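PDB 4GN3: OBody AM1L10 from Pyrobaculum aerophilum, which probably serves as an engineered binding protein built on an OB-fold, the nucleic-acid-binding domain type, and redirected to recognise a partner protein. Local coordinates for residues B[61-66]-B[100-105]. Residues are numbered along the deposited sequence; the frame is centred on the assembly and turned at random.
Sequences GKTPDH and EIFPSE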
loop_
_atom_site.group_PDB
_atom_site.type_symbol
_atom_site.label_atom_id
_atom_site.label_comp_id
_atom_site.label_asym_id
_atom_site.label_seq_id
_atom_site.Cartn_x
_atom_site.Cartn_y
_atom_site.Cartn_z
ATOM N N GLY B 61 5.680 -6.006 -10.605
ATOM C CA GLY B 61 5.724 -7.378 -11.103
ATOM C C GLY B 61 4.388 -7.875 -11.612
ATOM O O GLY B 61 4.316 -8.935 -12.219
ATOM N N LYS B 62 3.326 -7.110 -11.365
ATOM C CA LYS B 62 1.990 -7.487 -11.817
ATOM C C LYS B 62 1.414 -6.430 -12.743
ATOM O O LYS B 62 0.897 -6.744 -13.811
ATOM C CB LYS B 62 1.063 -7.694 -10.627
ATOM C CG LYS B 62 1.063 -9.110 -10.081
ATOM C CD LYS B 62 -0.028 -9.275 -9.031
ATOM C CE LYS B 62 -1.393 -8.868 -9.570
ATOM N NZ LYS B 62 -2.260 -8.282 -8.510
ATOM N N THR B 63 1.511 -5.178 -12.306
ATOM C CA THR B 63 1.132 -4.021 -13.101
ATOM C C THR B 63 2.191 -3.802 -14.181
ATOM O O THR B 63 3.389 -3.832 -13.879
ATOM C CB THR B 63 1.012 -2.775 -12.195
ATOM O OG1 THR B 63 -0.069 -2.965 -11.275
ATOM C CG2 THR B 63 0.764 -1.510 -13.011
ATOM N N PRO B 64 1.762 -3.602 -15.446
ATOM C CA PRO B 64 2.712 -3.308 -16.525
ATOM C C PRO B 64 3.588 -2.112 -16.187
ATOM O O PRO B 64 3.102 -1.108 -15.657
ATOM C CB PRO B 64 1.808 -2.976 -17.714
ATOM C CG PRO B 64 0.541 -3.705 -17.439
ATOM C CD PRO B 64 0.380 -3.730 -15.946
ATOM N N ASP B 65 4.875 -2.224 -16.497
ATOM C CA ASP B 65 5.838 -1.210 -16.102
ATOM C C ASP B 65 5.571 0.163 -16.707
ATOM O O ASP B 65 5.902 1.170 -16.090
ATOM C CB ASP B 65 7.274 -1.690 -16.347
ATOM C CG ASP B 65 7.770 -2.621 -15.240
ATOM O OD1 ASP B 65 7.712 -2.231 -14.049
ATOM O OD2 ASP B 65 8.212 -3.745 -15.560
ATOM N N HIS B 66 4.946 0.211 -17.886
ATOM C CA HIS B 66 4.591 1.496 -18.502
ATOM C C HIS B 66 3.586 2.279 -17.689
ATOM O O HIS B 66 3.565 3.516 -17.731
ATOM C CB HIS B 66 4.139 1.325 -19.957
ATOM C CG HIS B 66 2.740 0.772 -20.117
ATOM N ND1 HIS B 66 2.478 -0.546 -20.122
ATOM C CD2 HIS B 66 1.516 1.417 -20.307
ATOM C CE1 HIS B 66 1.155 -0.742 -20.293
ATOM N NE2 HIS B 66 0.568 0.462 -20.404
ATOM N N GLU B 100 -11.458 -2.281 -5.378
ATOM C CA GLU B 100 -10.378 -1.561 -6.048
ATOM C C GLU B 100 -10.336 -1.914 -7.537
ATOM O O GLU B 100 -11.054 -2.818 -7.992
ATOM C CB GLU B 100 -9.030 -1.874 -5.389
ATOM C CG GLU B 100 -8.633 -3.338 -5.511
ATOM C CD GLU B 100 -7.545 -3.760 -4.536
ATOM O OE1 GLU B 100 -7.285 -4.964 -4.418
ATOM O OE2 GLU B 100 -6.923 -2.893 -3.905
ATOM N N ILE B 101 -9.489 -1.201 -8.277
ATOM C CA ILE B 101 -9.310 -1.429 -9.712
ATOM C C ILE B 101 -7.855 -1.755 -10.039
ATOM O O ILE B 101 -6.926 -1.051 -9.619
ATOM C CB ILE B 101 -9.801 -0.223 -10.569
ATOM C CG1 ILE B 101 -11.313 -0.008 -10.383
ATOM C CG2 ILE B 101 -9.468 -0.440 -12.041
ATOM C CD1 ILE B 101 -11.860 1.287 -10.972
ATOM N N PHE B 102 -7.675 -2.839 -10.792
ATOM C CA PHE B 102 -6.374 -3.246 -11.292
ATOM C C PHE B 102 -6.300 -2.723 -12.725
ATOM O O PHE B 102 -6.993 -3.238 -13.596
ATOM C CB PHE B 102 -6.268 -4.779 -11.243
ATOM C CG PHE B 102 -4.901 -5.316 -11.571
ATOM C CD1 PHE B 102 -3.785 -4.939 -10.823
ATOM C CD2 PHE B 102 -4.730 -6.229 -12.612
ATOM C CE1 PHE B 102 -2.525 -5.449 -11.118
ATOM C CE2 PHE B 102 -3.472 -6.741 -12.916
ATOM C CZ PHE B 102 -2.370 -6.349 -12.165
ATOM N N PRO B 103 -5.477 -1.680 -12.968
ATOM C CA PRO B 103 -5.540 -0.966 -14.246
ATOM C C PRO B 103 -4.808 -1.644 -15.407
ATOM O O PRO B 103 -3.761 -2.260 -15.219
ATOM C CB PRO B 103 -4.858 0.368 -13.923
ATOM C CG PRO B 103 -3.837 0.017 -12.892
ATOM C CD PRO B 103 -4.429 -1.127 -12.087
ATOM N N SER B 104 -5.358 -1.500 -16.606
ATOM C CA SER B 104 -4.618 -1.807 -17.828
ATOM C C SER B 104 -4.253 -0.527 -18.580
ATOM O O SER B 104 -3.272 -0.493 -19.324
ATOM C CB SER B 104 -5.420 -2.739 -18.731
ATOM O OG SER B 104 -6.671 -2.158 -19.069
ATOM N N GLU B 105 -5.045 0.522 -18.390
ATOM C CA GLU B 105 -4.791 1.804 -19.048
ATOM C C GLU B 105 -4.942 2.967 -18.071
ATOM O O GLU B 105 -5.911 3.021 -17.306
ATOM C CB GLU B 105 -5.756 2.006 -20.224
ATOM C CG GLU B 105 -5.607 1.020 -21.373
ATOM C CD GLU B 105 -6.693 1.182 -22.431
ATOM O OE1 GLU B 105 -6.967 0.202 -23.154
ATOM O OE2 GLU B 105 -7.292 2.277 -22.534
HETATM O O HOH W 1 -2.193 -3.324 -13.321
HETATM O O HOH W 2 -1.809 0.945 -21.361
#
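The loop of residues 61-66 runs past Phe102, Pro103 and Ser104 without a direct hydrogen bond, and the backbones stay apart, with Thr63 CA 7.4 Å from Pro103 CA. Phe102 has the largest share of the contact. Its CG lies anti to the backbone N (chi1 -173°), which sends the ring out to the loop. The Lys62 and Phe102 side chains cross at about a right angle; the lysine bends at chi3 (55°). This brings Lys62 CE to 3.7 Å from Phe102 CZ. The ammonium makes an off-centre cation-pi contact, with Lys62 NZ 4.4 Å from the Phe102 ring centroid and 31° off its normal. The same NZ forms a salt bridge with Glu59 and a hydrogen bond with Tyr57 OH, so the ring is one of several partners. At the ring edge, Lys62 O lies 3.7 Å from Phe102 CZ. Thr63 OG1 packs obliquely, 3.5 Å from Phe102 CE1, and is hydrogen-bonded to Glu59 N. A water over the ring face opposite the ammonium joins Thr63 OG1 to Pro103 O, donating to Pro103 O at 2.7 Å. A leucine in place of Phe102 would probably leave the Lys62 ammonium without its aromatic mate and open a gap beside Thr63. Further along, a second water lies in the plane of the His66 ring, 2.6 Å from NE2, and donates to Ser104 O at 2.9 Å. Thr63 also packs on Leu58 and Phe68, and Pro103 on Val56 and Leu67. Ser104 and Glu105 form a classic beta bulge opposite Lys83, at the bend where the chain leaves this sheet face. The contact joins the entry to helix 65-73 with the end of strand 99-103, which runs parallel to strand 54-59. A helix between the third and fourth strands and this parallel pairing are characteristic of the OB-fold barrel.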